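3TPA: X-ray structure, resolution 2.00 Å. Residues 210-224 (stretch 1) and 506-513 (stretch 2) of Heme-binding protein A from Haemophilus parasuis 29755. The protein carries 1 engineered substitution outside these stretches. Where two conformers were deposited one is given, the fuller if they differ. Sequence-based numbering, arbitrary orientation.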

# COMPACT_ATOMS: atom_id res chain seq x y z
N ASP A 210 -11.31 -28.12 -0.92
CA ASP A 210 -10.69 -28.50 0.35
C ASP A 210 -10.25 -27.33 1.22
O ASP A 210 -9.69 -27.52 2.30
CB ASP A 210 -9.50 -29.43 0.08
CG ASP A 210 -9.92 -30.78 -0.49
OD1 ASP A 210 -10.93 -31.33 -0.01
OD2 ASP A 210 -9.25 -31.27 -1.42
N TYR A 211 -10.51 -26.11 0.76
CA TYR A 211 -10.11 -24.90 1.47
C TYR A 211 -10.47 -24.98 2.93
O TYR A 211 -11.61 -25.29 3.28
CB TYR A 211 -10.74 -23.66 0.85
CG TYR A 211 -10.14 -22.37 1.36
CD1 TYR A 211 -8.76 -22.24 1.51
CD2 TYR A 211 -10.94 -21.29 1.69
CE1 TYR A 211 -8.20 -21.06 1.97
CE2 TYR A 211 -10.39 -20.11 2.14
CZ TYR A 211 -9.03 -20.00 2.29
OH TYR A 211 -8.50 -18.82 2.74
N TRP A 212 -9.49 -24.68 3.79
CA TRP A 212 -9.63 -24.87 5.22
C TRP A 212 -10.74 -24.05 5.86
O TRP A 212 -11.31 -24.46 6.87
CB TRP A 212 -8.27 -24.65 5.95
CG TRP A 212 -7.65 -23.28 5.74
CD1 TRP A 212 -6.83 -22.90 4.72
CD2 TRP A 212 -7.79 -22.13 6.59
NE1 TRP A 212 -6.47 -21.58 4.86
CE2 TRP A 212 -7.04 -21.09 6.01
CE3 TRP A 212 -8.49 -21.88 7.78
CZ2 TRP A 212 -6.97 -19.82 6.57
CZ3 TRP A 212 -8.42 -20.62 8.34
CH2 TRP A 212 -7.66 -19.60 7.73
N LYS A 213 -11.04 -22.88 5.29
CA LYS A 213 -12.09 -22.00 5.79
C LYS A 213 -13.48 -22.43 5.30
O LYS A 213 -14.49 -21.82 5.65
CB LYS A 213 -11.85 -20.55 5.33
CG LYS A 213 -11.03 -19.67 6.26
CD LYS A 213 -10.85 -18.28 5.64
CE LYS A 213 -11.15 -17.17 6.63
NZ LYS A 213 -10.47 -17.41 7.92
N GLY A 214 -13.52 -23.47 4.47
CA GLY A 214 -14.74 -23.86 3.80
C GLY A 214 -14.72 -23.39 2.36
O GLY A 214 -14.17 -22.32 2.07
N LYS A 215 -15.29 -24.18 1.46
CA LYS A 215 -15.29 -23.89 0.03
C LYS A 215 -15.98 -22.57 -0.32
O LYS A 215 -17.02 -22.24 0.24
CB LYS A 215 -15.94 -25.04 -0.73
CG LYS A 215 -16.51 -24.64 -2.07
CD LYS A 215 -17.40 -25.72 -2.64
CE LYS A 215 -16.62 -26.55 -3.63
NZ LYS A 215 -16.04 -25.71 -4.71
N ALA A 216 -15.40 -21.82 -1.26
CA ALA A 216 -15.94 -20.54 -1.71
C ALA A 216 -17.30 -20.69 -2.37
O ALA A 216 -17.62 -21.74 -2.92
CB ALA A 216 -14.98 -19.87 -2.67
N ASP A 217 -18.09 -19.62 -2.34
CA ASP A 217 -19.43 -19.67 -2.92
C ASP A 217 -19.37 -19.69 -4.43
O ASP A 217 -20.23 -20.28 -5.08
CB ASP A 217 -20.29 -18.50 -2.42
CG ASP A 217 -20.49 -18.52 -0.91
OD1 ASP A 217 -21.11 -19.48 -0.40
OD2 ASP A 217 -20.03 -17.58 -0.24
N ILE A 218 -18.35 -19.05 -5.00
CA ILE A 218 -18.22 -18.98 -6.46
C ILE A 218 -17.36 -20.10 -7.04
O ILE A 218 -16.20 -20.27 -6.65
CB ILE A 218 -17.66 -17.63 -6.92
CG1 ILE A 218 -18.60 -16.50 -6.51
CG2 ILE A 218 -17.47 -17.61 -8.43
CD1 ILE A 218 -17.97 -15.13 -6.60
N GLU A 219 -17.91 -20.84 -7.99
CA GLU A 219 -17.21 -22.00 -8.54
C GLU A 219 -16.13 -21.68 -9.57
O GLU A 219 -15.15 -22.41 -9.67
CB GLU A 219 -18.22 -22.99 -9.15
CG GLU A 219 -18.89 -23.86 -8.10
CD GLU A 219 -17.97 -24.94 -7.57
OE1 GLU A 219 -18.21 -25.42 -6.45
OE2 GLU A 219 -17.01 -25.31 -8.28
N ARG A 220 -16.31 -20.62 -10.36
CA ARG A 220 -15.32 -20.26 -11.39
C ARG A 220 -15.09 -18.75 -11.48
O ARG A 220 -16.02 -17.94 -11.44
CB ARG A 220 -15.75 -20.75 -12.79
CG ARG A 220 -15.00 -21.97 -13.34
CD ARG A 220 -15.94 -22.90 -14.11
NE ARG A 220 -17.15 -23.22 -13.35
CZ ARG A 220 -18.30 -23.62 -13.87
NH1 ARG A 220 -19.30 -23.88 -13.05
NH2 ARG A 220 -18.46 -23.77 -15.18
N LEU A 221 -13.82 -18.41 -11.64
CA LEU A 221 -13.38 -17.04 -11.68
C LEU A 221 -12.71 -16.82 -13.03
O LEU A 221 -11.79 -17.56 -13.40
CB LEU A 221 -12.36 -16.82 -10.56
CG LEU A 221 -12.48 -15.70 -9.54
CD1 LEU A 221 -13.86 -15.66 -8.88
CD2 LEU A 221 -11.37 -15.90 -8.48
N ILE A 222 -13.17 -15.83 -13.78
CA ILE A 222 -12.48 -15.46 -15.01
C ILE A 222 -11.96 -14.03 -14.93
O ILE A 222 -12.74 -13.09 -14.77
CB ILE A 222 -13.39 -15.57 -16.25
CG1 ILE A 222 -13.98 -16.98 -16.35
CG2 ILE A 222 -12.62 -15.23 -17.51
CD1 ILE A 222 -15.02 -17.13 -17.45
N PHE A 223 -10.64 -13.88 -15.03
CA PHE A 223 -10.04 -12.56 -15.20
C PHE A 223 -9.90 -12.27 -16.70
O PHE A 223 -9.02 -12.82 -17.36
CB PHE A 223 -8.66 -12.49 -14.56
CG PHE A 223 -8.66 -12.43 -13.04
CD1 PHE A 223 -7.60 -11.86 -12.36
CD2 PHE A 223 -9.71 -12.96 -12.30
CE1 PHE A 223 -7.58 -11.80 -10.96
CE2 PHE A 223 -9.70 -12.91 -10.91
CZ PHE A 223 -8.63 -12.33 -10.24
N SER A 224 -10.76 -11.39 -17.23
CA SER A 224 -10.74 -11.08 -18.65
C SER A 224 -10.03 -9.76 -18.94
O SER A 224 -10.46 -8.70 -18.50
CB SER A 224 -12.17 -11.02 -19.21
OG SER A 224 -12.18 -10.52 -20.54
N ALA A 506 -10.17 -9.57 -3.31
CA ALA A 506 -10.33 -10.98 -2.97
C ALA A 506 -11.77 -11.42 -3.24
O ALA A 506 -12.71 -10.70 -2.91
CB ALA A 506 -9.95 -11.25 -1.50
N PHE A 507 -11.94 -12.58 -3.87
CA PHE A 507 -13.27 -13.03 -4.24
C PHE A 507 -13.82 -14.16 -3.37
O PHE A 507 -14.95 -14.59 -3.55
CB PHE A 507 -13.33 -13.34 -5.74
CG PHE A 507 -12.99 -12.14 -6.60
CD1 PHE A 507 -13.85 -11.05 -6.65
CD2 PHE A 507 -11.82 -12.09 -7.32
CE1 PHE A 507 -13.55 -9.94 -7.42
CE2 PHE A 507 -11.50 -10.99 -8.09
CZ PHE A 507 -12.37 -9.91 -8.14
N TYR A 508 -13.02 -14.62 -2.41
CA TYR A 508 -13.53 -15.53 -1.39
C TYR A 508 -14.58 -14.80 -0.58
O TYR A 508 -14.43 -13.63 -0.29
CB TYR A 508 -12.42 -16.03 -0.46
CG TYR A 508 -12.92 -17.06 0.52
CD1 TYR A 508 -13.23 -18.36 0.10
CD2 TYR A 508 -13.12 -16.74 1.86
CE1 TYR A 508 -13.70 -19.31 0.99
CE2 TYR A 508 -13.59 -17.69 2.76
CZ TYR A 508 -13.88 -18.97 2.31
OH TYR A 508 -14.35 -19.91 3.20
N GLY A 509 -15.65 -15.49 -0.20
CA GLY A 509 -16.72 -14.84 0.55
C GLY A 509 -17.71 -14.09 -0.33
O GLY A 509 -18.73 -13.61 0.14
N VAL A 510 -17.41 -13.98 -1.62
CA VAL A 510 -18.30 -13.29 -2.56
C VAL A 510 -19.27 -14.27 -3.23
O VAL A 510 -18.92 -15.42 -3.53
CB VAL A 510 -17.50 -12.53 -3.65
CG1 VAL A 510 -18.44 -11.95 -4.70
CG2 VAL A 510 -16.66 -11.43 -3.02
N SER A 511 -20.49 -13.80 -3.46
CA SER A 511 -21.53 -14.61 -4.09
C SER A 511 -22.25 -13.84 -5.20
O SER A 511 -22.18 -12.61 -5.25
CB SER A 511 -22.54 -15.11 -3.05
OG SER A 511 -23.12 -14.03 -2.34
N LEU A 512 -22.96 -14.58 -6.06
CA LEU A 512 -23.62 -14.03 -7.24
C LEU A 512 -25.15 -14.25 -7.26
O LEU A 512 -25.63 -15.38 -7.21
CB LEU A 512 -23.00 -14.65 -8.50
CG LEU A 512 -21.49 -14.50 -8.69
CD1 LEU A 512 -20.98 -15.44 -9.76
CD2 LEU A 512 -21.11 -13.06 -9.04
N LYS A 513 -25.90 -13.15 -7.35
CA LYS A 513 -27.36 -13.21 -7.42
C LYS A 513 -27.85 -13.64 -8.80
O LYS A 513 -27.05 -13.79 -9.74
CB LYS A 513 -27.99 -11.85 -7.08
CG LYS A 513 -27.94 -11.48 -5.61
CD LYS A 513 -28.84 -10.28 -5.31
CE LYS A 513 -28.23 -8.97 -5.78
NZ LYS A 513 -29.23 -7.86 -5.81
O HOH W 1 -17.39 -17.98 0.19
O HOH W 2 -16.70 -17.07 -3.11

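Segments far apart in sequence often pack by burying apolar side chains at a common centre and leaving their backbone polar groups to a few hydrogen bonds and bridging waters. Residues 210-224 and 506-513 of this heme-binding protein illustrate the principle, burying 579 Å² between them, summed over both sides.

At the centre lies I218, whose CA-to-CB bond points toward the other stretch. Its CD1 lies 3.7 Å from V510 CG1, and its CG1 lies 4.1 Å from L512 CG, so one branched aliphatic chain touches two others. The fit is close enough that I218 CG1 also comes within 3.2 Å of the carbonyl V510 O. Further along stretch 1, where the strand begins, L221 and F223 extend the apolar layer onto F507. L221 CD1 meets F507 CB at 3.9 Å, while F223 CZ, 3.8 Å from F507 CE2, lies at the edge of the F507 ring. These contacts need no directional bond; they gain from the exclusion of water.

Toward the start of stretch 1, the packing centres on the ring of Y508. Y508, with chi1 in the t well, has more of its surface covered by the other stretch than any other residue here. Y211 presents its ring edge to the face of Y508, with centroids 5.0 Å apart and planes at 78°, a geometry that sets the weakly positive ring hydrogens of Y211 against the π cloud of Y508. A216 adds its methyl group, CB lying 3.6 Å from Y508 CD1. The phenol then ends in a polar contact: Y508 OH donates a hydrogen bond to G214 O at 2.7 Å, so that a largely apolar side chain also satisfies a backbone carbonyl.

Two turns shape these surfaces. A type I turn from Y211 to G214 is closed by G214 N to Y211 O at 2.9 Å, and a type II turn from F507 to V510 by V510 N to F507 O at 3.2 Å. The backbones come nearest at A216 and Y508, and at D217 and S511, both CA pairs being 5.6 Å apart.

No direct backbone hydrogen bond joins the stretches; water does that work. Water 2 accepts from I218 N at 3.2 Å and donates to F507 O at 3.1 Å and V510 O at 2.8 Å. Farther out, water 1 accepts from D217 N at 3.1 Å and donates to D217 OD2 at 2.7 Å, with a weak bond from G509 N at 3.1 Å completing the bridge at the exposed margin.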